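Chitooligosaccharide oxidase (Gibberella zeae, PDB 6Y0R) oxidises the C1 hydroxyl of chitooligosaccharides to the lactone, passing the electrons through a bicovalently bound FAD to molecular oxygen, which becomes hydrogen peroxide. Local coordinates at residues D337-S342 with Q406-V411; W242-A247 with F357-S362; H175-D180 with T394-R399. One frame throughout, in Å; residues are numbered along the deposited sequence.

Contact 1: residues D337-S342 with Q406-V411; sequences DNFYAS and QFYDSV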
loop_
_atom_site.group_PDB
_atom_site.type_symbol
_atom_site.label_atom_id
_atom_site.label_comp_id
_atom_site.label_asym_id
_atom_site.label_seq_id
_atom_site.Cartn_x
_atom_site.Cartn_y
_atom_site.Cartn_z
ATOM N N ASP A 337 15.655 -0.093 -1.605
ATOM C CA ASP A 337 16.033 -0.605 -0.289
ATOM C C ASP A 337 16.321 -2.079 -0.459
ATOM O O ASP A 337 16.013 -2.635 -1.494
ATOM C CB ASP A 337 14.952 -0.251 0.752
ATOM C CG ASP A 337 15.432 -0.399 2.192
ATOM O OD1 ASP A 337 16.666 -0.621 2.406
ATOM O OD2 ASP A 337 14.587 -0.316 3.114
ATOM N N ASN A 338 16.892 -2.688 0.566
ATOM C CA ASN A 338 17.263 -4.129 0.584
ATOM C C ASN A 338 16.670 -4.730 1.854
ATOM O O ASN A 338 17.213 -4.519 2.920
ATOM C CB ASN A 338 18.788 -4.288 0.522
ATOM C CG ASN A 338 19.240 -5.705 0.284
ATOM O OD1 ASN A 338 18.449 -6.639 0.201
ATOM N ND2 ASN A 338 20.556 -5.889 0.226
ATOM N N PHE A 339 15.482 -5.317 1.761
ATOM C CA PHE A 339 14.672 -5.578 2.975
ATOM C C PHE A 339 13.713 -6.746 2.822
ATOM O O PHE A 339 13.490 -7.290 1.742
ATOM C CB PHE A 339 13.921 -4.299 3.320
ATOM C CG PHE A 339 12.826 -3.976 2.346
ATOM C CD1 PHE A 339 13.101 -3.371 1.138
ATOM C CD2 PHE A 339 11.499 -4.242 2.662
ATOM C CE1 PHE A 339 12.102 -3.004 0.247
ATOM C CE2 PHE A 339 10.488 -3.850 1.777
ATOM C CZ PHE A 339 10.792 -3.278 0.561
ATOM N N TYR A 340 13.204 -7.153 3.966
ATOM C CA TYR A 340 12.087 -8.091 4.112
ATOM C C TYR A 340 11.048 -7.424 5.024
ATOM O O TYR A 340 11.389 -6.649 5.894
ATOM C CB TYR A 340 12.569 -9.405 4.706
ATOM C CG TYR A 340 11.463 -10.356 5.051
ATOM C CD1 TYR A 340 10.572 -10.816 4.088
ATOM C CD2 TYR A 340 11.244 -10.744 6.365
ATOM C CE1 TYR A 340 9.530 -11.658 4.412
ATOM C CE2 TYR A 340 10.230 -11.615 6.698
ATOM C CZ TYR A 340 9.337 -12.045 5.729
ATOM O OH TYR A 340 8.335 -12.898 6.084
ATOM N N ALA A 341 9.782 -7.643 4.713
ATOM C CA ALA A 341 8.668 -7.050 5.474
ATOM C C ALA A 341 7.559 -8.057 5.611
ATOM O O ALA A 341 7.460 -9.053 4.867
ATOM C CB ALA A 341 8.179 -5.804 4.775
ATOM N N SER A 342 6.683 -7.770 6.561
ATOM C CA SER A 342 5.427 -8.526 6.737
ATOM C C SER A 342 4.426 -7.557 7.359
ATOM O O SER A 342 4.762 -6.391 7.522
ATOM C CB SER A 342 5.641 -9.733 7.630
ATOM O OG SER A 342 4.526 -10.569 7.685
ATOM N N GLN A 406 2.915 -3.065 10.513
ATOM C CA GLN A 406 3.939 -3.253 9.482
ATOM C C GLN A 406 5.250 -3.668 10.166
ATOM O O GLN A 406 5.636 -3.000 11.106
ATOM C CB GLN A 406 4.116 -1.995 8.648
ATOM C CG GLN A 406 5.226 -2.209 7.650
ATOM C CD GLN A 406 5.441 -1.039 6.731
ATOM O OE1 GLN A 406 5.038 0.123 6.977
ATOM N NE2 GLN A 406 6.101 -1.339 5.645
ATOM N N PHE A 407 5.867 -4.756 9.725
ATOM C CA PHE A 407 7.152 -5.245 10.294
ATOM C C PHE A 407 8.209 -5.175 9.199
ATOM O O PHE A 407 7.922 -5.609 8.093
ATOM C CB PHE A 407 7.035 -6.686 10.791
ATOM C CG PHE A 407 5.840 -6.983 11.662
ATOM C CD1 PHE A 407 5.861 -6.662 13.012
ATOM C CD2 PHE A 407 4.668 -7.494 11.121
ATOM C CE1 PHE A 407 4.778 -6.943 13.832
ATOM C CE2 PHE A 407 3.584 -7.793 11.950
ATOM C CZ PHE A 407 3.634 -7.474 13.289
ATOM N N TYR A 408 9.369 -4.612 9.499
ATOM C CA TYR A 408 10.383 -4.274 8.468
ATOM C C TYR A 408 11.781 -4.600 8.988
ATOM O O TYR A 408 12.061 -4.333 10.170
ATOM C CB TYR A 408 10.235 -2.808 8.105
ATOM C CG TYR A 408 10.709 -2.348 6.759
ATOM C CD1 TYR A 408 12.031 -1.996 6.562
ATOM C CD2 TYR A 408 9.800 -2.107 5.737
ATOM C CE1 TYR A 408 12.481 -1.459 5.358
ATOM C CE2 TYR A 408 10.234 -1.597 4.521
ATOM C CZ TYR A 408 11.564 -1.251 4.335
ATOM O OH TYR A 408 11.938 -0.727 3.133
ATOM N N ASP A 409 12.608 -5.177 8.114
ATOM C CA ASP A 409 14.030 -5.463 8.435
ATOM C C ASP A 409 14.847 -5.141 7.197
ATOM O O ASP A 409 14.553 -5.701 6.144
ATOM C CB ASP A 409 14.180 -6.892 8.884
ATOM C CG ASP A 409 15.605 -7.239 9.318
ATOM O OD1 ASP A 409 16.322 -6.325 9.767
ATOM O OD2 ASP A 409 15.893 -8.416 9.307
ATOM N N SER A 410 15.863 -4.297 7.351
ATOM C CA SER A 410 16.644 -3.712 6.243
ATOM C C SER A 410 18.132 -4.018 6.451
ATOM O O SER A 410 18.571 -4.027 7.595
ATOM C CB SER A 410 16.427 -2.220 6.235
ATOM O OG SER A 410 17.093 -1.662 5.153
ATOM N N VAL A 411 18.851 -4.236 5.364
ATOM C CA VAL A 411 20.343 -4.368 5.351
ATOM C C VAL A 411 20.887 -3.411 4.297
ATOM O O VAL A 411 20.112 -2.820 3.518
ATOM C CB VAL A 411 20.768 -5.820 5.096
ATOM C CG1 VAL A 411 20.229 -6.771 6.151
ATOM C CG2 VAL A 411 20.365 -6.300 3.710
HETATM O O HOH W 1 19.200 -0.822 2.101
#

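Contact 2: residues W242-A247 with F357-S362; sequences WDQNTA and FVNFVS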
loop_
_atom_site.group_PDB
_atom_site.type_symbol
_atom_site.label_atom_id
_atom_site.label_comp_id
_atom_site.label_asym_id
_atom_site.label_seq_id
_atom_site.Cartn_x
_atom_site.Cartn_y
_atom_site.Cartn_z
ATOM N N TRP A 242 9.585 3.850 27.456
ATOM C CA TRP A 242 8.922 2.622 27.915
ATOM C C TRP A 242 9.932 1.498 28.060
ATOM O O TRP A 242 10.955 1.500 27.360
ATOM C CB TRP A 242 7.788 2.250 26.953
ATOM C CG TRP A 242 6.592 3.148 27.054
ATOM C CD1 TRP A 242 6.330 4.122 27.976
ATOM C CD2 TRP A 242 5.430 3.073 26.213
ATOM N NE1 TRP A 242 5.118 4.722 27.720
ATOM C CE2 TRP A 242 4.523 4.073 26.656
ATOM C CE3 TRP A 242 5.065 2.265 25.136
ATOM C CZ2 TRP A 242 3.297 4.286 26.033
ATOM C CZ3 TRP A 242 3.843 2.478 24.527
ATOM C CH2 TRP A 242 2.963 3.456 24.983
ATOM N N ASP A 243 9.591 0.551 28.904
ATOM C CA ASP A 243 10.320 -0.723 29.037
ATOM C C ASP A 243 9.290 -1.835 29.177
ATOM O O ASP A 243 8.057 -1.618 29.004
ATOM C CB ASP A 243 11.322 -0.662 30.191
ATOM C CG ASP A 243 10.719 -0.362 31.548
ATOM O OD1 ASP A 243 9.491 -0.496 31.697
ATOM O OD2 ASP A 243 11.497 0.013 32.462
ATOM N N GLN A 244 9.753 -3.026 29.538
ATOM C CA GLN A 244 8.879 -4.211 29.603
ATOM C C GLN A 244 7.767 -3.981 30.638
ATOM O O GLN A 244 6.661 -4.489 30.420
ATOM C CB GLN A 244 9.812 -5.419 29.780
ATOM C CG GLN A 244 9.121 -6.759 29.676
ATOM C CD GLN A 244 10.121 -7.872 29.466
ATOM O OE1 GLN A 244 11.320 -7.711 29.669
ATOM N NE2 GLN A 244 9.620 -9.011 29.025
ATOM N N ASN A 245 7.974 -3.162 31.681
ATOM C CA ASN A 245 6.937 -2.919 32.720
ATOM C C ASN A 245 5.854 -1.929 32.273
ATOM O O ASN A 245 4.751 -2.002 32.833
ATOM C CB ASN A 245 7.519 -2.363 34.021
ATOM C CG ASN A 245 8.406 -3.364 34.725
ATOM O OD1 ASN A 245 8.011 -4.503 34.952
ATOM N ND2 ASN A 245 9.617 -2.954 35.048
ATOM N N THR A 246 6.161 -0.961 31.404
ATOM C CA THR A 246 5.264 0.157 31.084
ATOM C C THR A 246 4.698 -0.010 29.677
ATOM O O THR A 246 3.610 0.498 29.459
ATOM C CB THR A 246 5.965 1.499 31.231
ATOM O OG1 THR A 246 7.211 1.507 30.536
ATOM C CG2 THR A 246 6.256 1.798 32.695
ATOM N N ALA A 247 5.410 -0.708 28.787
ATOM C CA ALA A 247 4.967 -0.764 27.363
ATOM C C ALA A 247 3.643 -1.509 27.206
ATOM O O ALA A 247 2.812 -1.082 26.411
ATOM C CB ALA A 247 6.014 -1.349 26.452
ATOM N N PHE A 357 3.724 -9.706 23.092
ATOM C CA PHE A 357 4.406 -8.873 22.087
ATOM C C PHE A 357 5.599 -8.144 22.703
ATOM O O PHE A 357 6.716 -8.190 22.187
ATOM C CB PHE A 357 3.362 -7.936 21.481
ATOM C CG PHE A 357 3.911 -6.916 20.540
ATOM C CD1 PHE A 357 4.548 -7.288 19.380
ATOM C CD2 PHE A 357 3.708 -5.566 20.773
ATOM C CE1 PHE A 357 5.046 -6.333 18.508
ATOM C CE2 PHE A 357 4.199 -4.615 19.897
ATOM C CZ PHE A 357 4.879 -5.005 18.769
ATOM N N VAL A 358 5.368 -7.399 23.789
ATOM C CA VAL A 358 6.426 -6.594 24.456
ATOM C C VAL A 358 7.534 -7.549 24.970
ATOM O O VAL A 358 8.701 -7.196 24.860
ATOM C CB VAL A 358 5.807 -5.756 25.584
ATOM C CG1 VAL A 358 6.891 -5.197 26.474
ATOM C CG2 VAL A 358 4.898 -4.646 25.051
ATOM N N ASN A 359 7.158 -8.713 25.510
ATOM C CA ASN A 359 8.137 -9.759 25.947
ATOM C C ASN A 359 9.066 -10.138 24.782
ATOM O O ASN A 359 10.302 -10.152 24.973
ATOM C CB ASN A 359 7.393 -10.943 26.572
ATOM C CG ASN A 359 6.816 -10.604 27.938
ATOM O OD1 ASN A 359 7.017 -9.494 28.462
ATOM N ND2 ASN A 359 6.114 -11.556 28.531
ATOM N N PHE A 360 8.530 -10.367 23.579
ATOM C CA PHE A 360 9.331 -10.698 22.380
ATOM C C PHE A 360 10.214 -9.499 22.032
ATOM O O PHE A 360 11.426 -9.638 21.795
ATOM C CB PHE A 360 8.443 -11.110 21.204
ATOM C CG PHE A 360 9.234 -11.568 20.008
ATOM C CD1 PHE A 360 9.841 -10.647 19.159
ATOM C CD2 PHE A 360 9.448 -12.920 19.780
ATOM C CE1 PHE A 360 10.606 -11.067 18.081
ATOM C CE2 PHE A 360 10.195 -13.334 18.691
ATOM C CZ PHE A 360 10.792 -12.412 17.870
ATOM N N VAL A 361 9.626 -8.298 22.010
ATOM C CA VAL A 361 10.382 -7.078 21.630
ATOM C C VAL A 361 11.528 -6.848 22.631
ATOM O O VAL A 361 12.610 -6.452 22.188
ATOM C CB VAL A 361 9.443 -5.863 21.583
ATOM C CG1 VAL A 361 10.207 -4.556 21.554
ATOM C CG2 VAL A 361 8.509 -5.985 20.391
ATOM N N SER A 362 11.272 -7.081 23.918
ATOM C CA SER A 362 12.207 -6.786 25.036
ATOM C C SER A 362 13.322 -7.827 25.149
ATOM O O SER A 362 14.330 -7.491 25.798
ATOM C CB SER A 362 11.451 -6.673 26.343
ATOM O OG SER A 362 10.481 -5.643 26.233
#

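Contact 3: residues H175-D180 with T394-R399; sequences HGLTLD and TAYVHR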
loop_
_atom_site.group_PDB
_atom_site.type_symbol
_atom_site.label_atom_id
_atom_site.label_comp_id
_atom_site.label_asym_id
_atom_site.label_seq_id
_atom_site.Cartn_x
_atom_site.Cartn_y
_atom_site.Cartn_z
ATOM N N HIS A 175 -11.061 10.020 5.825
ATOM C CA HIS A 175 -11.438 9.977 4.389
ATOM C C HIS A 175 -11.349 8.560 3.805
ATOM O O HIS A 175 -11.810 8.363 2.693
ATOM C CB HIS A 175 -10.611 10.964 3.574
ATOM C CG HIS A 175 -10.926 12.389 3.885
ATOM N ND1 HIS A 175 -12.155 12.957 3.575
ATOM C CD2 HIS A 175 -10.204 13.339 4.514
ATOM C CE1 HIS A 175 -12.138 14.237 3.991
ATOM N NE2 HIS A 175 -10.970 14.485 4.596
ATOM N N GLY A 176 -10.835 7.604 4.563
ATOM C CA GLY A 176 -10.774 6.201 4.142
ATOM C C GLY A 176 -9.455 5.836 3.512
ATOM O O GLY A 176 -8.535 6.680 3.456
ATOM N N LEU A 177 -9.425 4.645 2.930
ATOM C CA LEU A 177 -8.309 4.215 2.083
ATOM C C LEU A 177 -8.406 4.945 0.763
ATOM O O LEU A 177 -9.477 5.500 0.425
ATOM C CB LEU A 177 -8.372 2.702 1.834
ATOM C CG LEU A 177 -8.397 1.835 3.083
ATOM C CD1 LEU A 177 -8.807 0.395 2.749
ATOM C CD2 LEU A 177 -7.068 1.891 3.795
ATOM N N THR A 178 -7.334 4.961 0.001
ATOM C CA THR A 178 -7.353 5.639 -1.303
ATOM C C THR A 178 -8.547 5.094 -2.092
ATOM O O THR A 178 -9.278 5.856 -2.756
ATOM C CB THR A 178 -6.039 5.502 -2.071
ATOM O OG1 THR A 178 -4.953 5.740 -1.217
ATOM C CG2 THR A 178 -5.937 6.471 -3.220
ATOM N N LEU A 179 -8.760 3.786 -2.055
ATOM C CA LEU A 179 -9.814 3.188 -2.911
ATOM C C LEU A 179 -11.224 3.543 -2.440
ATOM O O LEU A 179 -12.164 3.354 -3.238
ATOM C CB LEU A 179 -9.622 1.674 -3.020
ATOM C CG LEU A 179 -9.578 0.872 -1.727
ATOM C CD1 LEU A 179 -10.957 0.746 -1.096
ATOM C CD2 LEU A 179 -9.011 -0.513 -2.022
ATOM N N ASP A 180 -11.385 4.093 -1.235
ATOM C CA ASP A 180 -12.723 4.491 -0.706
ATOM C C ASP A 180 -13.218 5.721 -1.456
ATOM O O ASP A 180 -14.451 5.958 -1.396
ATOM C CB ASP A 180 -12.740 4.598 0.810
ATOM C CG ASP A 180 -12.612 3.222 1.492
ATOM O OD1 ASP A 180 -13.320 2.277 1.037
ATOM O OD2 ASP A 180 -11.852 3.102 2.495
ATOM N N THR A 394 -16.141 -3.980 -0.728
ATOM C CA THR A 394 -15.082 -3.878 -1.749
ATOM C C THR A 394 -14.250 -5.161 -1.619
ATOM O O THR A 394 -14.448 -5.872 -0.636
ATOM C CB THR A 394 -14.177 -2.659 -1.532
ATOM O OG1 THR A 394 -13.512 -2.765 -0.273
ATOM C CG2 THR A 394 -14.935 -1.341 -1.594
ATOM N N ALA A 395 -13.341 -5.404 -2.548
ATOM C CA ALA A 395 -12.407 -6.553 -2.421
ATOM C C ALA A 395 -11.534 -6.386 -1.172
ATOM O O ALA A 395 -11.072 -7.398 -0.626
ATOM C CB ALA A 395 -11.585 -6.661 -3.671
ATOM N N TYR A 396 -11.320 -5.165 -0.664
ATOM C CA TYR A 396 -10.522 -4.915 0.562
ATOM C C TYR A 396 -11.306 -5.445 1.773
ATOM O O TYR A 396 -12.387 -4.899 2.159
ATOM C CB TYR A 396 -10.202 -3.427 0.720
ATOM C CG TYR A 396 -9.298 -3.147 1.881
ATOM C CD1 TYR A 396 -9.791 -2.973 3.161
ATOM C CD2 TYR A 396 -7.932 -3.097 1.685
ATOM C CE1 TYR A 396 -8.948 -2.740 4.230
ATOM C CE2 TYR A 396 -7.075 -2.874 2.745
ATOM C CZ TYR A 396 -7.584 -2.694 4.018
ATOM O OH TYR A 396 -6.738 -2.449 5.064
ATOM N N VAL A 397 -10.820 -6.513 2.378
ATOM C CA VAL A 397 -11.629 -7.266 3.359
ATOM C C VAL A 397 -11.452 -6.745 4.787
ATOM O O VAL A 397 -12.349 -6.990 5.604
ATOM C CB VAL A 397 -11.334 -8.762 3.242
ATOM C CG1 VAL A 397 -10.040 -9.144 3.936
ATOM C CG2 VAL A 397 -12.495 -9.596 3.780
ATOM N N HIS A 398 -10.329 -6.121 5.141
ATOM C CA HIS A 398 -9.926 -5.903 6.552
ATOM C C HIS A 398 -10.621 -4.652 7.110
ATOM O O HIS A 398 -9.942 -3.685 7.524
ATOM C CB HIS A 398 -8.395 -5.882 6.664
ATOM C CG HIS A 398 -7.759 -7.163 6.246
ATOM N ND1 HIS A 398 -8.154 -8.395 6.761
ATOM C CD2 HIS A 398 -6.705 -7.407 5.420
ATOM C CE1 HIS A 398 -7.404 -9.331 6.178
ATOM N NE2 HIS A 398 -6.531 -8.762 5.374
ATOM N N ARG A 399 -11.945 -4.671 7.088
ATOM C CA ARG A 399 -12.784 -3.541 7.575
ATOM C C ARG A 399 -13.181 -3.748 9.041
ATOM O O ARG A 399 -13.712 -2.783 9.677
ATOM C CB ARG A 399 -14.048 -3.504 6.721
ATOM C CG ARG A 399 -13.808 -3.318 5.235
ATOM C CD ARG A 399 -13.209 -1.965 4.882
ATOM N NE ARG A 399 -13.211 -1.673 3.460
ATOM C CZ ARG A 399 -12.819 -0.552 2.919
ATOM N NH1 ARG A 399 -12.911 -0.399 1.614
ATOM N NH2 ARG A 399 -12.421 0.435 3.710
#

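Contact 1: residues D337-S342 with Q406-V411
Asp337 OD1 is gripped by three donors: Ser410 OG, 3.0 Å away on its syn side, the amide N of Asn338, which comes from above the carboxylate plane, and a water that also donates to Val411 O, bridging the two segments. The other oxygen, Asp337 OD2, takes a hydrogen bond from Tyr408 OH at 2.7 Å on its anti side, the side chains meeting tip to tip; with CG anti to the backbone N (chi1 -164°), the carboxylate is carried toward residues 406-411. Beside this cluster the two segments pair as antiparallel neighbours in the seven-stranded sheet, where strand 338-346 forms the edge and 403-411 its neighbour. Tyr340 and Asp409 are a hydrogen-bonded pair, bonded both ways at 2.9 Å (Tyr340 N to Asp409 O, Asp409 N to Tyr340 O), and Ser342 pairs likewise with Phe407. On the sheet face that carries Phe339, Ala341, Tyr408 and Ser410, the rings of Phe339 and Tyr408 lie nearly parallel, planes 8° apart, but slid so far that Tyr408 OH sits over the centre of the Phe339 ring; Phe339 CD2 and Tyr408 CZ are 3.4 Å apart. The Phe339 side chain lies about 6 Å from the bound FAD.

Contact 2: residues W242-A247 with F357-S362
Gln244 and Asn359 cross at about a right angle, their amide planes turned 66° against each other, and the single hydrogen bond between the segments is made at that crossing. Gln244 NE2 donates to Asn359 OD1 at 2.7 Å, almost straight at 170°. The acceptor lies in the amide plane of Gln244, whereas the donor stands well above the carbonyl plane of Asn359. Gln244 CG is anti to the backbone N (chi1 -172°) and the chain runs on extended, which brings its end to Asn359 and its flank to Ser362. There Gln244 OE1 comes 3.5 Å from Ser362 CB, and Gln244 CB packs at 3.6 Å against Ser362 OG. That hydroxyl is turned back on its own helix, where Ser362 OG donates to Val358 O, which the amide N of Ser362 also uses.

Deeper in, Val358 points both methyl groups at the loop: CG1 meets Gln244 CA at 3.8 Å, and CG2 meets Ala247 CB at the same distance. Ala247 begins helix 247-260, so the contact joins the approach to that helix to the flank of helix 351-367, and both Ala247 and Val358 also touch Tyr276 of strand 275-283. The attachment carries no charge pairing: it combines one neutral amide bond at the exposed side with methyl packing on the buried side.

Contact 3: residues H175-D180 with T394-R399
Leu177 CD1 sits squarely over the centre of the Tyr396 ring, 3.3 Å from its centroid and only 6° off the ring normal, a CH-pi contact so central that this methyl lies at nearly equal distances from all six ring carbons. It is the tightest apolar part of the contact. The same methyl also lies over a face of the Arg399 guanidinium, 3.7 Å from Arg399 NH2, on the side where Tyr396 CD1 also lies. Packing around Leu179 is slacker: Leu179 CD2 comes no nearer than 4.2 Å to Tyr396 CB, although Leu179 CD1 does approach Arg399 NH1. The contact joins the connection, with its 3-10 segment at 178-180, between helix 172-175 and strand 182-188, within the FAD-binding PCMH-type region, to the long loop leading into strand 403-411 of the seven-stranded sheet.

Beyond these apolar groups, toward the partly exposed Asp180, the chemistry becomes ionic. Arg399 takes the carboxylate end-on in a bidentate salt bridge, NH1 to Asp180 OD1 at 2.8 Å and NH2 to Asp180 OD2 at 3.0 Å, each oxygen using its syn lone pair. The second bond is the straighter, 170° against 136°. Both partners are positioned from their own sides: the amide N of Leu177 donates to Asp180 OD2, while Arg399 NH1 reaches Thr394 OG1 in the guanidinium plane and Arg399 NH2 also serves Val386 O.

In the fold
Two of the three contacts are buried and one is peripheral, and their chemistry follows suit. Contact 1 and contact 3 lie on opposite sides of the chain's centre, with side chains about 6 and 7 Å from the FAD; contact 2 is 28 Å from that centre. Contact 1 works mainly through backbone pairing inside one sheet, contact 3 joins two loops by a salt bridge beside apolar packing, and contact 2 sets a loop on a helix with neutral groups. Strand 338-346 of contact 1 is followed in the chain by helix 351-367 of contact 2, while the loop 394-399 of contact 3 precedes strand 403-411 of contact 1. None of the three touches another.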